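Local coordinates for protein N5-Carboxyaminoimidazole ribonucleotide synthetase (Staphylococcus aureus subsp. aureus, PDB 3ORQ) that catalyses the ATP-dependent conversion of 5-aminoimidazole ribonucleotide and bicarbonate to N5-carboxyaminoimidazole ribonucleotide in purine biosynthesis, at residues A[327-341]-A[346-358]. Numbering follows the deposited sequence.
With POP (pyrophosphate 2-), chain E.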
# COMPACT_ATOMS: atom_id res chain seq x y z
N GLU A 327 12.91 -18.91 1.14
CA GLU A 327 11.98 -18.56 0.06
C GLU A 327 10.98 -19.68 -0.29
O GLU A 327 9.90 -19.41 -0.84
CB GLU A 327 12.72 -18.05 -1.19
CG GLU A 327 13.72 -19.07 -1.81
CD GLU A 327 14.61 -18.42 -2.88
OE1 GLU A 327 14.28 -17.30 -3.36
OE2 GLU A 327 15.63 -19.05 -3.24
N ASN A 328 11.33 -20.92 0.04
CA ASN A 328 10.44 -22.02 -0.33
C ASN A 328 9.33 -22.24 0.69
O ASN A 328 8.36 -22.94 0.40
CB ASN A 328 11.23 -23.29 -0.66
CG ASN A 328 11.93 -23.18 -1.98
OD1 ASN A 328 11.32 -22.82 -2.98
ND2 ASN A 328 13.22 -23.42 -1.99
N GLU A 329 9.47 -21.58 1.84
CA GLU A 329 8.47 -21.56 2.88
C GLU A 329 7.47 -20.40 2.72
O GLU A 329 6.46 -20.38 3.40
CB GLU A 329 9.14 -21.37 4.22
CG GLU A 329 10.18 -22.37 4.55
CD GLU A 329 10.10 -22.75 6.00
OE1 GLU A 329 9.09 -22.38 6.65
OE2 GLU A 329 11.03 -23.44 6.47
N PHE A 330 7.77 -19.42 1.86
CA PHE A 330 6.97 -18.19 1.81
C PHE A 330 5.51 -18.47 1.56
O PHE A 330 4.65 -17.84 2.15
CB PHE A 330 7.51 -17.19 0.77
CG PHE A 330 8.78 -16.49 1.21
CD1 PHE A 330 9.20 -16.53 2.54
CD2 PHE A 330 9.56 -15.78 0.28
CE1 PHE A 330 10.37 -15.89 2.97
CE2 PHE A 330 10.74 -15.13 0.69
CZ PHE A 330 11.13 -15.18 2.04
N ASN A 331 5.24 -19.44 0.70
CA ASN A 331 3.92 -19.60 0.13
C ASN A 331 2.94 -20.15 1.14
O ASN A 331 1.73 -20.06 0.92
CB ASN A 331 4.00 -20.44 -1.15
CG ASN A 331 3.28 -21.74 -1.04
OD1 ASN A 331 2.17 -21.89 -1.57
ND2 ASN A 331 3.90 -22.69 -0.36
N GLU A 332 3.45 -20.72 2.23
CA GLU A 332 2.57 -21.31 3.25
C GLU A 332 2.39 -20.38 4.45
O GLU A 332 1.83 -20.77 5.47
CB GLU A 332 3.05 -22.72 3.68
CG GLU A 332 4.53 -22.83 4.01
CD GLU A 332 5.03 -24.27 4.34
OE1 GLU A 332 5.62 -24.93 3.46
OE2 GLU A 332 4.86 -24.72 5.50
N HIS A 333 2.88 -19.15 4.32
CA HIS A 333 2.93 -18.21 5.42
C HIS A 333 2.45 -16.82 5.05
O HIS A 333 3.24 -15.87 5.04
CB HIS A 333 4.34 -18.13 5.91
CG HIS A 333 4.78 -19.35 6.65
ND1 HIS A 333 4.53 -19.54 7.99
CD2 HIS A 333 5.51 -20.42 6.25
CE1 HIS A 333 5.06 -20.69 8.38
NE2 HIS A 333 5.65 -21.24 7.34
N PRO A 334 1.14 -16.70 4.72
CA PRO A 334 0.55 -15.44 4.38
C PRO A 334 0.68 -14.42 5.54
O PRO A 334 0.69 -13.22 5.28
CB PRO A 334 -0.93 -15.80 4.14
CG PRO A 334 -1.14 -17.07 4.98
CD PRO A 334 0.14 -17.78 4.83
N GLU A 335 0.82 -14.91 6.77
CA GLU A 335 0.97 -14.05 7.96
C GLU A 335 2.35 -13.38 8.01
O GLU A 335 2.60 -12.61 8.93
CB GLU A 335 0.64 -14.79 9.29
CG GLU A 335 1.66 -15.87 9.69
CD GLU A 335 1.45 -17.24 9.02
OE1 GLU A 335 0.84 -17.34 7.95
OE2 GLU A 335 1.91 -18.25 9.59
N TRP A 336 3.21 -13.67 7.04
CA TRP A 336 4.48 -12.97 6.96
C TRP A 336 4.42 -11.62 6.20
O TRP A 336 5.36 -10.82 6.29
CB TRP A 336 5.56 -13.89 6.37
CG TRP A 336 5.96 -15.01 7.34
CD1 TRP A 336 5.49 -15.22 8.62
CD2 TRP A 336 6.94 -16.03 7.11
NE1 TRP A 336 6.09 -16.30 9.16
CE2 TRP A 336 6.99 -16.83 8.28
CE3 TRP A 336 7.77 -16.35 6.02
CZ2 TRP A 336 7.86 -17.94 8.41
CZ3 TRP A 336 8.65 -17.47 6.15
CH2 TRP A 336 8.67 -18.25 7.34
N HIS A 337 3.33 -11.34 5.49
CA HIS A 337 3.16 -10.08 4.74
C HIS A 337 4.48 -9.72 4.07
O HIS A 337 5.20 -8.80 4.48
CB HIS A 337 2.68 -8.91 5.62
CG HIS A 337 1.29 -9.09 6.19
ND1 HIS A 337 1.06 -9.53 7.48
CD2 HIS A 337 0.08 -8.88 5.64
CE1 HIS A 337 -0.24 -9.60 7.70
NE2 HIS A 337 -0.86 -9.18 6.60
N LEU A 338 4.81 -10.49 3.04
CA LEU A 338 6.11 -10.39 2.44
C LEU A 338 6.22 -9.21 1.50
O LEU A 338 5.31 -8.99 0.69
CB LEU A 338 6.42 -11.68 1.70
CG LEU A 338 6.76 -12.77 2.69
CD1 LEU A 338 6.15 -14.19 2.26
CD2 LEU A 338 8.27 -12.76 2.85
N HIS A 339 7.32 -8.46 1.64
CA HIS A 339 7.72 -7.40 0.69
C HIS A 339 8.99 -7.85 -0.03
O HIS A 339 10.01 -8.11 0.61
CB HIS A 339 8.08 -6.10 1.43
CG HIS A 339 6.89 -5.38 1.98
ND1 HIS A 339 6.52 -4.12 1.55
CD2 HIS A 339 5.97 -5.75 2.90
CE1 HIS A 339 5.45 -3.74 2.21
NE2 HIS A 339 5.08 -4.71 3.02
N ILE A 340 8.94 -7.94 -1.36
CA ILE A 340 10.16 -8.33 -2.09
C ILE A 340 10.45 -7.19 -3.00
O ILE A 340 9.60 -6.82 -3.82
CB ILE A 340 9.99 -9.68 -2.88
CG1 ILE A 340 10.29 -10.86 -1.96
CG2 ILE A 340 11.05 -9.79 -3.97
CD1 ILE A 340 9.33 -11.07 -0.92
N TYR A 341 11.63 -6.60 -2.85
CA TYR A 341 11.88 -5.32 -3.48
C TYR A 341 11.97 -5.41 -4.97
O TYR A 341 11.57 -4.47 -5.66
CB TYR A 341 13.12 -4.64 -2.90
CG TYR A 341 12.98 -4.44 -1.42
CD1 TYR A 341 11.73 -4.17 -0.86
CD2 TYR A 341 14.10 -4.51 -0.58
CE1 TYR A 341 11.59 -3.96 0.56
CE2 TYR A 341 13.98 -4.32 0.85
CZ TYR A 341 12.75 -4.04 1.39
OH TYR A 341 12.66 -3.87 2.78
N ARG A 346 20.86 -11.07 -6.47
CA ARG A 346 20.89 -11.50 -5.08
C ARG A 346 22.33 -11.62 -4.49
O ARG A 346 23.18 -12.31 -5.07
CB ARG A 346 20.14 -12.84 -4.91
CG ARG A 346 20.10 -13.30 -3.45
CD ARG A 346 19.40 -14.61 -3.24
NE ARG A 346 18.06 -14.62 -3.79
CZ ARG A 346 17.24 -15.67 -3.75
NH1 ARG A 346 17.60 -16.82 -3.15
NH2 ARG A 346 16.05 -15.57 -4.31
N LYS A 347 22.60 -10.97 -3.35
CA LYS A 347 23.85 -11.16 -2.62
C LYS A 347 23.52 -11.41 -1.16
O LYS A 347 22.49 -10.94 -0.65
CB LYS A 347 24.79 -9.96 -2.72
CG LYS A 347 24.90 -9.32 -4.06
CD LYS A 347 25.97 -8.22 -4.07
CE LYS A 347 25.81 -7.32 -5.33
NZ LYS A 347 26.97 -6.38 -5.57
N ASP A 348 24.42 -12.11 -0.47
CA ASP A 348 24.14 -12.67 0.85
C ASP A 348 23.69 -11.66 1.87
O ASP A 348 22.89 -11.97 2.74
CB ASP A 348 25.37 -13.45 1.37
CG ASP A 348 25.65 -14.75 0.58
OD1 ASP A 348 24.74 -15.27 -0.13
OD2 ASP A 348 26.80 -15.25 0.68
N SER A 349 24.20 -10.44 1.77
CA SER A 349 23.95 -9.41 2.77
C SER A 349 23.14 -8.25 2.21
O SER A 349 22.84 -7.29 2.90
CB SER A 349 25.28 -8.88 3.35
OG SER A 349 25.84 -9.84 4.21
N ARG A 350 22.77 -8.34 0.94
CA ARG A 350 21.96 -7.29 0.33
C ARG A 350 20.53 -7.41 0.89
O ARG A 350 20.00 -8.51 1.09
CB ARG A 350 22.01 -7.48 -1.20
CG ARG A 350 21.44 -6.29 -1.96
CD ARG A 350 21.68 -6.35 -3.42
NE ARG A 350 21.31 -5.08 -4.06
CZ ARG A 350 21.11 -4.89 -5.37
NH1 ARG A 350 21.25 -5.91 -6.24
NH2 ARG A 350 20.78 -3.68 -5.83
N LYS A 351 19.90 -6.28 1.16
CA LYS A 351 18.53 -6.25 1.67
C LYS A 351 17.65 -6.47 0.47
O LYS A 351 17.59 -5.60 -0.40
CB LYS A 351 18.23 -4.89 2.29
CG LYS A 351 18.96 -4.65 3.57
CD LYS A 351 18.77 -3.24 4.08
CE LYS A 351 19.59 -3.03 5.33
NZ LYS A 351 19.37 -1.64 5.88
N MSE A 352 16.96 -7.61 0.42
CA MSE A 352 16.20 -7.99 -0.77
C MSE A 352 14.71 -7.78 -0.55
O MSE A 352 13.92 -7.79 -1.50
CB MSE A 352 16.47 -9.48 -1.12
CG MSE A 352 17.99 -9.83 -1.27
SE MSE A 352 18.87 -8.91 -2.73
CE MSE A 352 18.00 -9.66 -4.21
N GLY A 353 14.33 -7.66 0.72
CA GLY A 353 12.92 -7.49 1.06
C GLY A 353 12.79 -7.47 2.56
O GLY A 353 13.80 -7.38 3.26
N HIS A 354 11.54 -7.53 3.05
CA HIS A 354 11.30 -7.70 4.48
C HIS A 354 9.93 -8.37 4.67
O HIS A 354 9.11 -8.51 3.74
CB HIS A 354 11.38 -6.36 5.23
CG HIS A 354 10.26 -5.41 4.90
ND1 HIS A 354 10.34 -4.48 3.88
CD2 HIS A 354 9.03 -5.24 5.46
CE1 HIS A 354 9.22 -3.78 3.83
NE2 HIS A 354 8.40 -4.23 4.76
N MSE A 355 9.70 -8.79 5.90
CA MSE A 355 8.45 -9.39 6.25
C MSE A 355 7.96 -8.74 7.54
O MSE A 355 8.74 -8.37 8.42
CB MSE A 355 8.59 -10.91 6.39
CG MSE A 355 9.74 -11.39 7.24
SE MSE A 355 9.70 -13.35 7.35
CE MSE A 355 9.51 -13.68 5.58
N THR A 356 6.66 -8.59 7.63
CA THR A 356 6.08 -7.98 8.80
C THR A 356 5.00 -8.91 9.32
O THR A 356 4.01 -9.20 8.60
CB THR A 356 5.45 -6.64 8.46
OG1 THR A 356 6.49 -5.75 8.03
CG2 THR A 356 4.73 -6.04 9.70
N VAL A 357 5.20 -9.35 10.55
CA VAL A 357 4.29 -10.27 11.18
C VAL A 357 3.47 -9.53 12.23
O VAL A 357 3.97 -9.12 13.25
CB VAL A 357 5.08 -11.41 11.83
CG1 VAL A 357 4.17 -12.51 12.24
CG2 VAL A 357 6.19 -11.96 10.86
N LEU A 358 2.20 -9.36 11.97
CA LEU A 358 1.33 -8.73 12.95
C LEU A 358 1.04 -9.75 14.00
O LEU A 358 0.79 -10.90 13.67
CB LEU A 358 0.04 -8.24 12.29
CG LEU A 358 0.21 -7.17 11.21
CD1 LEU A 358 -1.15 -6.73 10.63
CD2 LEU A 358 0.97 -5.96 11.78
P1 POP E . 24.17 -2.45 -1.67
O1 POP E . 25.46 -1.69 -1.92
O2 POP E . 24.29 -3.93 -1.98
O3 POP E . 23.72 -2.28 -0.24
O POP E . 23.15 -1.74 -2.71
P2 POP E . 21.57 -1.63 -2.42
O4 POP E . 21.34 -0.50 -1.43
O5 POP E . 21.08 -2.95 -1.91
O6 POP E . 20.91 -1.33 -3.73
O HOH W 1 0.85 -11.20 10.47
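An antiparallel beta hairpin pairs H339 with H354 and brings Y341 against G353. H339 N donates to H354 O at 2.8 Å, and H354 N returns a bond to H339 O. On this face the two imidazoles form an offset stack, planes 20° apart, with H354 NE2 3.4 Å from H339 CG. H339 NE2 bonds to E284 in helix 282-285. H354 CG sits between its backbone N and carbonyl carbon (chi1 68°), which lays the ring alongside H339. Y341 OH meets the edge of the H354 ring and shares a 2.6 Å hydrogen bond with ND1; either may donate. H354 is thus held at one face and at its edge. G353 CA lies over the centre of the Y341 ring, 3.4 Å from its centroid, a CH-pi contact. Strand 338-340 is outermost in its antiparallel sheet within this chain, and 351-358 lies between it and 313-319, in the C-terminal domain of this ATP-grasp enzyme. M352 and G353 form a classic beta bulge opposite L318. On the other face, the selenium of selenomethionine M355 lies beside the W336 indole, 3.8 Å from CE3, a Met-aromatic contact. H333 CB covers the opposite face of that indole. Away from the strands, R346 grips E327 end-on in a salt bridge: NH2 to OE1 at 2.7 Å, and NH1 to OE2 nearly straight (N-H...O 175°). D324 also pairs with R346. Ending the type I turn 347-350, R350 donates from NE to pyrophosphate O5 at 3.0 Å and from NH2 to O6.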